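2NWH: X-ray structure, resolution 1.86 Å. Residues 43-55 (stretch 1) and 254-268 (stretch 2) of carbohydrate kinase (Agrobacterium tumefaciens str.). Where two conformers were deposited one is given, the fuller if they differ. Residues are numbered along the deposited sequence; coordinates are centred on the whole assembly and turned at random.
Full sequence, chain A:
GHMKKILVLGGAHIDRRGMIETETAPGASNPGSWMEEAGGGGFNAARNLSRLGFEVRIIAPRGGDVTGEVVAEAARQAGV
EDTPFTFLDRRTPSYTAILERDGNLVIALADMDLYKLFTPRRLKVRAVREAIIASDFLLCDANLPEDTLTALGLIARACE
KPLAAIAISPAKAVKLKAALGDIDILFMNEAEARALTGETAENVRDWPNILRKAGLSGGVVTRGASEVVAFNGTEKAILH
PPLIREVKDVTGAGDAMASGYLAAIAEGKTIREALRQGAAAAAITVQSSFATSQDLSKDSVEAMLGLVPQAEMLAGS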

# COMPACT_ATOMS: atom_id res chain seq x y z
N PHE A 43 5.06 -1.95 3.00
CA PHE A 43 6.06 -2.91 2.55
C PHE A 43 5.69 -3.56 1.20
O PHE A 43 6.55 -3.70 0.30
CB PHE A 43 6.17 -4.04 3.58
CG PHE A 43 7.26 -5.02 3.30
CD1 PHE A 43 8.59 -4.71 3.60
CD2 PHE A 43 6.98 -6.29 2.79
CE1 PHE A 43 9.60 -5.63 3.35
CE2 PHE A 43 8.00 -7.21 2.56
CZ PHE A 43 9.29 -6.88 2.85
N ASN A 44 4.43 -3.91 1.06
CA ASN A 44 3.96 -4.57 -0.19
C ASN A 44 4.09 -3.57 -1.36
O ASN A 44 4.56 -3.92 -2.46
CB ASN A 44 2.53 -5.08 -0.00
CG ASN A 44 2.46 -6.34 0.87
OD1 ASN A 44 3.46 -6.97 1.11
ND2 ASN A 44 1.29 -6.65 1.37
N ALA A 45 3.72 -2.30 -1.11
CA ALA A 45 3.86 -1.29 -2.16
C ALA A 45 5.34 -1.09 -2.51
O ALA A 45 5.70 -0.89 -3.67
CB ALA A 45 3.16 0.02 -1.74
N ALA A 46 6.23 -1.14 -1.49
CA ALA A 46 7.67 -0.94 -1.71
C ALA A 46 8.18 -2.02 -2.63
O ALA A 46 8.90 -1.70 -3.58
CB ALA A 46 8.47 -0.99 -0.39
N ARG A 47 7.87 -3.27 -2.32
CA ARG A 47 8.25 -4.39 -3.19
C ARG A 47 7.72 -4.16 -4.57
O ARG A 47 8.45 -4.38 -5.55
CB ARG A 47 7.73 -5.71 -2.62
CG ARG A 47 8.50 -6.13 -1.34
CD ARG A 47 8.25 -7.59 -1.04
NE ARG A 47 6.85 -7.88 -0.68
CZ ARG A 47 6.42 -9.05 -0.19
NH1 ARG A 47 7.28 -10.06 -0.09
NH2 ARG A 47 5.13 -9.22 0.13
N ASN A 48 6.47 -3.74 -4.68
CA ASN A 48 5.87 -3.57 -6.02
C ASN A 48 6.60 -2.52 -6.82
O ASN A 48 6.86 -2.71 -8.02
CB ASN A 48 4.38 -3.23 -5.96
CG ASN A 48 3.55 -4.38 -5.39
OD1 ASN A 48 4.02 -5.50 -5.30
ND2 ASN A 48 2.30 -4.09 -5.01
N LEU A 49 6.89 -1.38 -6.19
CA LEU A 49 7.61 -0.31 -6.87
C LEU A 49 8.98 -0.75 -7.32
O LEU A 49 9.43 -0.38 -8.42
CB LEU A 49 7.70 0.94 -5.96
CG LEU A 49 6.33 1.61 -5.83
CD1 LEU A 49 6.25 2.47 -4.52
CD2 LEU A 49 5.97 2.39 -7.11
N SER A 50 9.66 -1.53 -6.49
CA SER A 50 10.96 -2.11 -6.90
C SER A 50 10.85 -3.04 -8.13
O SER A 50 11.65 -2.97 -9.11
CB SER A 50 11.63 -2.79 -5.70
OG SER A 50 12.92 -3.25 -6.03
N ARG A 51 9.82 -3.87 -8.11
CA ARG A 51 9.50 -4.77 -9.25
C ARG A 51 9.23 -4.02 -10.54
O ARG A 51 9.45 -4.58 -11.62
CB ARG A 51 8.26 -5.59 -8.91
CG ARG A 51 8.60 -6.74 -7.94
CD ARG A 51 7.34 -7.34 -7.33
NE ARG A 51 7.73 -8.31 -6.30
CZ ARG A 51 7.06 -8.52 -5.18
NH1 ARG A 51 5.94 -7.83 -4.97
NH2 ARG A 51 7.50 -9.43 -4.30
N LEU A 52 8.73 -2.80 -10.40
CA LEU A 52 8.47 -1.91 -11.53
C LEU A 52 9.65 -1.02 -11.89
O LEU A 52 9.54 -0.14 -12.75
CB LEU A 52 7.23 -1.07 -11.25
CG LEU A 52 5.94 -1.86 -11.03
CD1 LEU A 52 4.88 -0.85 -10.75
CD2 LEU A 52 5.58 -2.74 -12.29
N GLY A 53 10.81 -1.25 -11.27
CA GLY A 53 12.05 -0.64 -11.76
C GLY A 53 12.61 0.50 -10.92
O GLY A 53 13.69 1.02 -11.20
N PHE A 54 11.91 0.89 -9.86
CA PHE A 54 12.39 2.01 -9.04
C PHE A 54 13.42 1.57 -8.03
O PHE A 54 13.46 0.42 -7.67
CB PHE A 54 11.22 2.70 -8.32
CG PHE A 54 10.28 3.41 -9.28
CD1 PHE A 54 10.51 4.72 -9.63
CD2 PHE A 54 9.24 2.72 -9.87
CE1 PHE A 54 9.67 5.39 -10.54
CE2 PHE A 54 8.41 3.37 -10.80
CZ PHE A 54 8.63 4.72 -11.12
N GLU A 55 14.23 2.52 -7.57
CA GLU A 55 15.20 2.24 -6.50
C GLU A 55 14.45 2.55 -5.20
O GLU A 55 14.19 3.69 -4.89
CB GLU A 55 16.48 3.09 -6.68
CG GLU A 55 17.51 2.83 -5.52
CD GLU A 55 18.87 3.46 -5.74
OE1 GLU A 55 19.13 3.91 -6.86
OE2 GLU A 55 19.67 3.50 -4.77
N GLY A 254 -4.78 -3.52 -2.62
CA GLY A 254 -4.58 -2.08 -2.71
C GLY A 254 -3.17 -1.68 -3.07
O GLY A 254 -2.95 -0.62 -3.66
N ASP A 255 -2.21 -2.55 -2.72
CA ASP A 255 -0.80 -2.33 -2.99
C ASP A 255 -0.49 -2.21 -4.48
O ASP A 255 0.40 -1.43 -4.88
CB ASP A 255 0.11 -3.41 -2.33
CG ASP A 255 -0.35 -4.89 -2.59
OD1 ASP A 255 -1.47 -5.25 -2.15
OD2 ASP A 255 0.42 -5.72 -3.16
N ALA A 256 -1.16 -3.03 -5.28
CA ALA A 256 -0.81 -3.16 -6.66
C ALA A 256 -1.32 -1.94 -7.44
O ALA A 256 -0.60 -1.37 -8.22
CB ALA A 256 -1.35 -4.51 -7.23
N MET A 257 -2.58 -1.56 -7.25
CA MET A 257 -3.14 -0.36 -7.86
C MET A 257 -2.23 0.85 -7.55
O MET A 257 -1.77 1.60 -8.45
CB MET A 257 -4.55 -0.18 -7.29
CG MET A 257 -5.20 1.19 -7.48
SD MET A 257 -5.76 1.47 -9.17
CE MET A 257 -4.64 2.76 -9.64
N ALA A 258 -1.96 1.03 -6.26
CA ALA A 258 -1.14 2.16 -5.78
C ALA A 258 0.19 2.15 -6.50
O ALA A 258 0.62 3.17 -7.08
CB ALA A 258 -0.93 2.10 -4.24
N SER A 259 0.85 0.98 -6.49
CA SER A 259 2.17 0.89 -7.07
C SER A 259 2.16 1.21 -8.54
O SER A 259 3.05 1.90 -9.00
CB SER A 259 2.71 -0.51 -6.86
OG SER A 259 2.63 -0.74 -5.45
N GLY A 260 1.16 0.70 -9.28
CA GLY A 260 1.11 0.91 -10.73
C GLY A 260 0.78 2.36 -11.05
O GLY A 260 1.38 2.96 -11.95
N TYR A 261 -0.14 2.92 -10.28
CA TYR A 261 -0.50 4.34 -10.46
C TYR A 261 0.66 5.27 -10.12
O TYR A 261 1.02 6.14 -10.91
CB TYR A 261 -1.73 4.66 -9.61
CG TYR A 261 -2.29 6.03 -9.87
CD1 TYR A 261 -3.30 6.22 -10.81
CD2 TYR A 261 -1.79 7.17 -9.18
CE1 TYR A 261 -3.83 7.48 -11.06
CE2 TYR A 261 -2.32 8.45 -9.43
CZ TYR A 261 -3.33 8.59 -10.38
OH TYR A 261 -3.89 9.82 -10.65
N LEU A 262 1.27 5.07 -8.95
CA LEU A 262 2.36 5.91 -8.50
C LEU A 262 3.54 5.74 -9.44
O LEU A 262 4.18 6.71 -9.79
CB LEU A 262 2.72 5.55 -7.05
CG LEU A 262 3.80 6.36 -6.38
CD1 LEU A 262 3.29 7.79 -6.33
CD2 LEU A 262 4.00 5.80 -4.99
N ALA A 263 3.80 4.51 -9.91
CA ALA A 263 4.87 4.31 -10.90
C ALA A 263 4.62 5.14 -12.13
O ALA A 263 5.56 5.75 -12.66
CB ALA A 263 5.06 2.87 -11.27
N ALA A 264 3.38 5.16 -12.62
CA ALA A 264 3.03 5.98 -13.79
C ALA A 264 3.23 7.49 -13.56
O ALA A 264 3.78 8.17 -14.42
CB ALA A 264 1.65 5.68 -14.29
N ILE A 265 2.76 8.01 -12.43
CA ILE A 265 2.91 9.44 -12.10
C ILE A 265 4.40 9.83 -11.98
O ILE A 265 4.83 10.87 -12.46
CB ILE A 265 2.14 9.84 -10.81
CG1 ILE A 265 0.61 9.66 -10.97
CG2 ILE A 265 2.49 11.30 -10.35
CD1 ILE A 265 -0.09 10.49 -12.11
N ALA A 266 5.18 8.96 -11.35
CA ALA A 266 6.59 9.23 -11.07
C ALA A 266 7.38 9.25 -12.37
O ALA A 266 8.36 9.97 -12.51
CB ALA A 266 7.14 8.19 -10.12
N GLU A 267 6.91 8.49 -13.35
CA GLU A 267 7.44 8.53 -14.71
C GLU A 267 6.85 9.69 -15.52
O GLU A 267 7.19 9.89 -16.68
CB GLU A 267 7.20 7.18 -15.41
CG GLU A 267 7.88 6.05 -14.66
CD GLU A 267 7.75 4.70 -15.31
OE1 GLU A 267 6.81 4.50 -16.13
OE2 GLU A 267 8.60 3.83 -14.98
N GLY A 268 5.95 10.45 -14.89
CA GLY A 268 5.37 11.62 -15.52
C GLY A 268 4.33 11.36 -16.59
O GLY A 268 4.31 12.03 -17.62
O HOH W 1 -1.11 -4.91 0.68
O HOH W 2 7.61 1.17 -14.32
O HOH W 3 10.97 1.86 -13.62

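Two helices, 43-51 and 255-266, pack at an angle of 43° between their N-to-C directions. Their axes approach to 8.7 Å. The backbones come near at two points: Ala45 CA lies 4.8 Å from Asp255 CA, and Leu49 CA lies 5.6 Å from Ser259 CA. Each close pair has one small residue, Ala45 in the first and Ser259 in the second. The contact buries 522 Å², both sides summed.

The direct hydrogen bonds come from Asn48. Its CA-to-CB bond points toward the second helix, and chi1 is in the m well. Asn48 ND2 donates to Asp255 OD2 at 3.1 Å. It also donates a weak bond to the backbone, Asn48 ND2 to Asp255 O, at 3.3 Å. An amide suits this buried place because its nitrogen carries two hydrogens, while its oxygen remains free for a different partner. That oxygen accepts a weak bond from its own helix, Arg51 NH1 to Asn48 OD1, at 3.0 Å.

Asp255 O is a shared acceptor. Ser259 OG donates to Asp255 O at a very short 2.4 Å, one turn back along the same helix. This turns the serine hydroxyl to its own backbone, and the small side chain fits closely against the first helix. Ser259 OG is 3.6 Å from Ala45 CA and 3.1 Å from Asn48 CB. The methyl group of Ala45 adds little bulk here, with Ala45 CB 3.8 Å from Ser259 OG.

Water joins the stretches at both ends of the contact. Water 1 accepts from Asn44 ND2 at 3.0 Å and donates to Asp255 OD1 at 2.9 Å. Both carboxylate oxygens of Asp255 are therefore used. Near the other end, water 2 donates to Leu52 O at 2.8 Å and to Glu267 OE2 at 2.9 Å. Glu267 is exposed, but the end of its side chain comes nearer to the first stretch.

Apolar packing follows the polar cluster. Leu49 CD1 meets Leu262 CD2 at 4.0 Å, and Leu49 CD2 lies 3.5 Å from Ser259 O. Leu52 CD1 reaches Ala263 CB at 3.8 Å and Gly260 CA at 4.2 Å. Beyond the first helix, Gly53 has a phi of 107°, where a CB would jam against the preceding carbonyl oxygen. Phe54 then points its CA-to-CB bond toward the second stretch. Its ring meets two alanine methyls obliquely: Phe54 CE2 is 3.4 Å from Ala263 CB, and Phe54 CE1 is 3.8 Å from Ala266 CB. These short side chains leave room for the buried ring. Phe54 CZ also touches Glu267 CG at 3.9 Å.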